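Local coordinates for protein MEM-A1 (Soil metagenome, PDB 6E0S) that probably hydrolyses beta-lactam antibiotics as a zinc-dependent subclass B3 metallo-beta-lactamase, at residues G241-R246 / A256-R261; K119-G124 / P137-V142. All coordinates share one frame; numbering follows the deposited sequence.

The two contacts illustrate how a metallo-beta-lactamase fold secures loops near helix ends by different chemistry. Contact 2 comes first along the chain and contact 1 opens after it has closed; their centres are 33 Å apart, their nearest atoms about 21 Å, and they lie on opposite sides of the chain's centre. In contact 1, an arginine and a small apolar patch join a short helix to the loop leading into helix 263-285. Contact 2 relies on backbone carbonyls and water at the end of helix 115-123. Its Met139 side chain is about 10 Å from a bound zinc ion, near the metal centre but not part of it; His91, His93 and His169 are zinc ligands.

Contact 1: G241-R246 / A256-R261; sequences GDLWRR and AAFIDR. With PO4 (phosphate ion), chain D.
Arg246 reaches across to Phe258 and supplies the direct hydrogen bond of the contact. Its NH1 donates to Phe258 O at 3.0 Å, on a lone pair in the carbonyl plane, but the bond is bent (138° at the hydrogen) and the oxygen is tilted from the guanidinium plane. NH2 of the same group makes a far straighter bond to Gly241 O, 2.8 Å away, and also binds Leu233 O in strand 232-235. A bend at chi3 of -92° turns NE away from the line of the methylene chain. The side chain is modelled in two conformers, and these bonds belong to one of them.

The ionic interactions lie to one side. Arg245 NH2 forms a salt bridge with Asp242 OD2 at 3.1 Å, on the anti side but tilted out of the carboxylate plane. Asp260 OD1, 4.4 Å from that NH2, is beyond a salt bridge; one water accepts from Arg245 NH1 and donates to OD1. Asp260 OD2 instead caps Gln262 N, ahead of helix 263-285.

Apolar contact comes from Leu243 CD1, 4.1 Å from Phe258 CD1 and equally near CE1, with Val33 and Ile232 also touching the Phe258 side chain. A separate van der Waals contact sets the Ala257 CB methyl 3.3 Å from Arg246 O. At the start of helix 243-247, a phosphate, probably from the crystallisation liquor, accepts from Arg245 N through O2 at 2.9 Å and more weakly from Trp244 N.

In the conformer described, one guanidinium thus gathers carbonyls from three parts of the chain, while neighbouring Arg245 pairs directly with Asp242 and reaches Asp260 through water.

Contact 2: K119-G124 / P137-V142; sequences KVLRSG and PPMTPV
Met139 meets Gly124 through its backbone and the helix through its side chain. Its N donates almost straight (173°) to Gly124 O at 2.8 Å, on a lone pair in the carbonyl plane. Along the side chain, CB lies 4.0 Å from the same oxygen; CG is anti to the carbonyl carbon and leads on to SD. The chain then bends at chi3, -66°, which sets CE 3.9 Å from Val120 CG1 and 4.1 Å from Leu121 CD2. The side chains of Met139 and Val120 cross at about a right angle. Phe94 and Ala97 of helix 94-97 also touch the methionine.

Gly124 leaves the helix with a positive phi of 76°, and having no side chain it lets Met139 O approach its CA to 3.2 Å in a CA-H...O contact. Further on, Val142 N donates to Leu121 O at 3.0 Å, and a water donates to both that oxygen and Thr140 O. Other waters bridge Arg122 O to Val142 O and Ser123 O to Met139 O, so carbonyls at the helix end find donors in the loop and in solvent. Pro141 CB closes in on Arg122 O at 3.3 Å.

The arrangement belongs to a beta-alpha-beta crossover, in which helix 115-123 connects the neighbouring parallel strands 110-114 and 145-148 and the returning loop is tied to the helix's C-terminal end, within the metallo-beta-lactamase fold.

Contact 1: G241-R246 / A256-R261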
loop_
_atom_site.group_PDB
_atom_site.type_symbol
_atom_site.label_atom_id
_atom_site.label_comp_id
_atom_site.label_asym_id
_atom_site.label_seq_id
_atom_site.Cartn_x
_atom_site.Cartn_y
_atom_site.Cartn_z
ATOM N N GLY A 241 9.939 5.240 -0.159
ATOM C CA GLY A 241 10.802 4.164 -0.637
ATOM C C GLY A 241 11.635 4.587 -1.842
ATOM O O GLY A 241 12.054 3.744 -2.652
ATOM N N ASP A 242 11.870 5.901 -1.966
ATOM C CA ASP A 242 12.767 6.474 -2.973
ATOM C C ASP A 242 12.326 6.159 -4.391
ATOM O O ASP A 242 13.171 5.983 -5.281
ATOM C CB ASP A 242 14.217 5.991 -2.794
ATOM C CG ASP A 242 14.894 6.520 -1.539
ATOM O OD1 ASP A 242 14.440 7.509 -0.916
ATOM O OD2 ASP A 242 15.929 5.923 -1.175
ATOM N N LEU A 243 11.016 6.041 -4.626
ATOM C CA LEU A 243 10.554 5.685 -5.964
ATOM C C LEU A 243 10.984 6.720 -7.002
ATOM O O LEU A 243 11.378 6.357 -8.119
ATOM C CB LEU A 243 9.037 5.526 -5.987
ATOM C CG LEU A 243 8.493 5.014 -7.317
ATOM C CD1 LEU A 243 9.071 3.632 -7.701
ATOM C CD2 LEU A 243 6.952 4.966 -7.202
ATOM N N TRP A 244 10.922 8.008 -6.660
ATOM C CA TRP A 244 11.217 9.021 -7.674
ATOM C C TRP A 244 12.711 9.089 -7.966
ATOM O O TRP A 244 13.107 9.335 -9.112
ATOM C CB TRP A 244 10.656 10.381 -7.253
ATOM C CG TRP A 244 9.192 10.274 -6.914
ATOM C CD1 TRP A 244 8.573 10.667 -5.749
ATOM C CD2 TRP A 244 8.163 9.719 -7.751
ATOM N NE1 TRP A 244 7.217 10.372 -5.819
ATOM C CE2 TRP A 244 6.948 9.790 -7.033
ATOM C CE3 TRP A 244 8.160 9.153 -9.041
ATOM C CZ2 TRP A 244 5.735 9.312 -7.557
ATOM C CZ3 TRP A 244 6.965 8.688 -9.567
ATOM C CH2 TRP A 244 5.764 8.769 -8.826
ATOM N N ARG A 245 13.555 8.828 -6.969
ATOM C CA ARG A 245 14.984 8.747 -7.250
ATOM C C ARG A 245 15.283 7.624 -8.240
ATOM O O ARG A 245 16.071 7.800 -9.174
ATOM C CB ARG A 245 15.788 8.553 -5.959
ATOM C CG ARG A 245 17.263 8.336 -6.241
ATOM C CD ARG A 245 18.105 8.117 -4.993
ATOM N NE ARG A 245 17.681 6.974 -4.179
ATOM C CZ ARG A 245 17.837 5.684 -4.508
ATOM N NH1 ARG A 245 18.407 5.328 -5.655
ATOM N NH2 ARG A 245 17.412 4.736 -3.683
ATOM N N ARG A 246 14.635 6.472 -8.073
ATOM C CA ARG A 246 14.883 5.357 -8.983
ATOM C C ARG A 246 14.250 5.607 -10.348
ATOM O O ARG A 246 14.866 5.343 -11.385
ATOM C CB ARG A 246 14.342 4.059 -8.385
ATOM C CG ARG A 246 15.121 3.546 -7.181
ATOM C CD ARG A 246 14.611 2.147 -6.753
ATOM N NE ARG A 246 13.575 2.287 -5.735
ATOM C CZ ARG A 246 12.356 1.762 -5.808
ATOM N NH1 ARG A 246 11.986 1.000 -6.850
ATOM N NH2 ARG A 246 11.501 2.010 -4.818
ATOM N N ALA A 256 15.408 -1.651 -15.307
ATOM C CA ALA A 256 16.416 -1.889 -14.276
ATOM C C ALA A 256 16.586 -0.691 -13.334
ATOM O O ALA A 256 17.105 -0.861 -12.227
ATOM C CB ALA A 256 17.755 -2.231 -14.926
ATOM N N ALA A 257 16.172 0.513 -13.745
ATOM C CA ALA A 257 16.232 1.657 -12.838
ATOM C C ALA A 257 15.497 1.377 -11.539
ATOM O O ALA A 257 15.859 1.917 -10.489
ATOM C CB ALA A 257 15.643 2.895 -13.502
ATOM N N PHE A 258 14.460 0.543 -11.590
ATOM C CA PHE A 258 13.640 0.294 -10.413
ATOM C C PHE A 258 14.225 -0.758 -9.500
ATOM O O PHE A 258 13.773 -0.864 -8.353
ATOM C CB PHE A 258 12.219 -0.117 -10.835
ATOM C CG PHE A 258 11.503 0.961 -11.581
ATOM C CD1 PHE A 258 11.033 2.075 -10.909
ATOM C CD2 PHE A 258 11.310 0.876 -12.946
ATOM C CE1 PHE A 258 10.368 3.089 -11.602
ATOM C CE2 PHE A 258 10.659 1.880 -13.637
ATOM C CZ PHE A 258 10.199 2.996 -12.959
ATOM N N ILE A 259 15.206 -1.534 -9.977
ATOM C CA ILE A 259 15.721 -2.672 -9.222
ATOM C C ILE A 259 16.759 -2.213 -8.213
ATOM O O ILE A 259 17.734 -1.539 -8.563
ATOM C CB ILE A 259 16.317 -3.731 -10.166
ATOM C CG1 ILE A 259 15.181 -4.319 -11.021
ATOM C CG2 ILE A 259 17.061 -4.805 -9.344
ATOM C CD1 ILE A 259 15.618 -5.370 -12.039
ATOM N N ASP A 260 16.564 -2.611 -6.956
ATOM C CA ASP A 260 17.543 -2.344 -5.900
ATOM C C ASP A 260 17.230 -3.318 -4.768
ATOM O O ASP A 260 16.281 -3.093 -4.008
ATOM C CB ASP A 260 17.472 -0.908 -5.412
ATOM C CG ASP A 260 18.531 -0.604 -4.355
ATOM O OD1 ASP A 260 18.839 0.584 -4.169
ATOM O OD2 ASP A 260 19.069 -1.548 -3.729
ATOM N N ARG A 261 18.051 -4.358 -4.636
ATOM C CA ARG A 261 17.707 -5.399 -3.680
ATOM C C ARG A 261 17.918 -4.982 -2.233
ATOM O O ARG A 261 17.555 -5.753 -1.332
ATOM C CB ARG A 261 18.486 -6.680 -4.007
ATOM C CG ARG A 261 17.901 -7.422 -5.233
ATOM C CD ARG A 261 18.437 -8.862 -5.388
ATOM N NE ARG A 261 18.176 -9.699 -4.217
ATOM C CZ ARG A 261 17.012 -10.307 -3.968
ATOM N NH1 ARG A 261 15.978 -10.190 -4.802
ATOM N NH2 ARG A 261 16.880 -11.046 -2.880
HETATM P P PO4 D . 12.334 10.491 -3.670
HETATM O O1 PO4 D . 13.066 10.120 -2.383
HETATM O O2 PO4 D . 12.116 9.261 -4.502
HETATM O O3 PO4 D . 11.004 11.118 -3.289
HETATM O O4 PO4 D . 13.179 11.476 -4.460
HETATM O O HOH W 1 18.520 2.397 -5.900
#

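Contact 2: K119-G124 / P137-V142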
loop_
_atom_site.group_PDB
_atom_site.type_symbol
_atom_site.label_atom_id
_atom_site.label_comp_id
_atom_site.label_asym_id
_atom_site.label_seq_id
_atom_site.Cartn_x
_atom_site.Cartn_y
_atom_site.Cartn_z
ATOM N N LYS A 119 -12.835 -4.623 8.034
ATOM C CA LYS A 119 -13.912 -4.104 8.877
ATOM C C LYS A 119 -14.070 -2.609 8.702
ATOM O O LYS A 119 -15.197 -2.106 8.610
ATOM C CB LYS A 119 -13.651 -4.421 10.344
ATOM C CG LYS A 119 -13.861 -5.870 10.676
ATOM C CD LYS A 119 -13.738 -6.114 12.161
ATOM C CE LYS A 119 -12.290 -6.090 12.591
ATOM N NZ LYS A 119 -12.040 -7.134 13.643
ATOM N N VAL A 120 -12.952 -1.887 8.660
ATOM C CA VAL A 120 -12.997 -0.445 8.439
ATOM C C VAL A 120 -13.465 -0.125 7.029
ATOM O O VAL A 120 -14.220 0.831 6.816
ATOM C CB VAL A 120 -11.622 0.187 8.723
ATOM C CG1 VAL A 120 -11.608 1.690 8.329
ATOM C CG2 VAL A 120 -11.301 0.044 10.187
ATOM N N LEU A 121 -12.979 -0.864 6.030
ATOM C CA LEU A 121 -13.399 -0.550 4.670
ATOM C C LEU A 121 -14.898 -0.706 4.523
ATOM O O LEU A 121 -15.559 0.103 3.863
ATOM C CB LEU A 121 -12.673 -1.441 3.656
ATOM C CG LEU A 121 -11.151 -1.287 3.620
ATOM C CD1 LEU A 121 -10.570 -1.983 2.413
ATOM C CD2 LEU A 121 -10.731 0.182 3.657
ATOM N N ARG A 122 -15.455 -1.755 5.113
ATOM C CA ARG A 122 -16.882 -2.018 4.947
ATOM C C ARG A 122 -17.738 -0.929 5.591
ATOM O O ARG A 122 -18.795 -0.561 5.057
ATOM C CB ARG A 122 -17.198 -3.383 5.552
ATOM C CG ARG A 122 -18.340 -4.108 4.923
ATOM C CD ARG A 122 -18.409 -5.510 5.475
ATOM N NE ARG A 122 -18.873 -6.473 4.490
ATOM C CZ ARG A 122 -19.295 -7.692 4.804
ATOM N NH1 ARG A 122 -19.306 -8.075 6.076
ATOM N NH2 ARG A 122 -19.705 -8.528 3.854
ATOM N N SER A 123 -17.321 -0.425 6.758
ATOM C CA SER A 123 -18.097 0.591 7.462
ATOM C C SER A 123 -17.692 2.019 7.109
ATOM O O SER A 123 -18.491 2.949 7.320
ATOM C CB SER A 123 -17.968 0.423 8.973
ATOM O OG SER A 123 -16.661 0.802 9.389
ATOM N N GLY A 124 -16.485 2.219 6.590
ATOM C CA GLY A 124 -15.969 3.560 6.424
ATOM C C GLY A 124 -15.500 4.215 7.707
ATOM O O GLY A 124 -15.020 5.356 7.659
ATOM N N PRO A 137 -10.571 10.956 9.096
ATOM C CA PRO A 137 -11.887 11.213 8.509
ATOM C C PRO A 137 -12.599 9.916 8.198
ATOM O O PRO A 137 -11.955 8.880 7.950
ATOM C CB PRO A 137 -11.545 11.978 7.210
ATOM C CG PRO A 137 -10.162 12.407 7.354
ATOM C CD PRO A 137 -9.477 11.399 8.226
ATOM N N PRO A 138 -13.922 9.927 8.146
ATOM C CA PRO A 138 -14.641 8.740 7.668
ATOM C C PRO A 138 -14.440 8.577 6.174
ATOM O O PRO A 138 -14.094 9.529 5.459
ATOM C CB PRO A 138 -16.104 9.048 7.997
ATOM C CG PRO A 138 -16.165 10.578 7.974
ATOM C CD PRO A 138 -14.821 11.042 8.477
ATOM N N MET A 139 -14.670 7.351 5.704
ATOM C CA MET A 139 -14.683 7.067 4.279
ATOM C C MET A 139 -16.065 6.572 3.871
ATOM O O MET A 139 -16.857 6.141 4.712
ATOM C CB MET A 139 -13.626 6.016 3.915
ATOM C CG MET A 139 -12.185 6.457 4.211
ATOM S SD MET A 139 -10.968 5.159 3.847
ATOM C CE MET A 139 -11.411 3.914 5.086
ATOM N N THR A 140 -16.345 6.642 2.568
ATOM C CA THR A 140 -17.566 6.045 2.032
ATOM C C THR A 140 -17.502 4.529 2.192
ATOM O O THR A 140 -16.512 3.918 1.796
ATOM C CB THR A 140 -17.753 6.374 0.553
ATOM O OG1 THR A 140 -17.822 7.787 0.392
ATOM C CG2 THR A 140 -19.075 5.766 0.045
ATOM N N PRO A 141 -18.523 3.897 2.767
ATOM C CA PRO A 141 -18.499 2.433 2.913
ATOM C C PRO A 141 -18.266 1.746 1.581
ATOM O O PRO A 141 -18.718 2.211 0.538
ATOM C CB PRO A 141 -19.885 2.113 3.468
ATOM C CG PRO A 141 -20.307 3.375 4.160
ATOM C CD PRO A 141 -19.753 4.489 3.319
ATOM N N VAL A 142 -17.545 0.623 1.636
ATOM C CA VAL A 142 -17.169 -0.159 0.459
ATOM C C VAL A 142 -17.899 -1.485 0.539
ATOM O O VAL A 142 -17.845 -2.161 1.572
ATOM C CB VAL A 142 -15.650 -0.382 0.379
ATOM C CG1 VAL A 142 -15.318 -1.378 -0.773
ATOM C CG2 VAL A 142 -14.920 0.936 0.161
HETATM O O HOH W 2 -14.608 2.713 3.618
HETATM O O HOH W 3 -20.282 -1.851 3.201
HETATM O O HOH W 4 -18.357 -4.974 1.851
HETATM O O HOH W 5 -18.461 5.905 7.140
HETATM O O HOH W 6 -12.291 5.925 8.064
#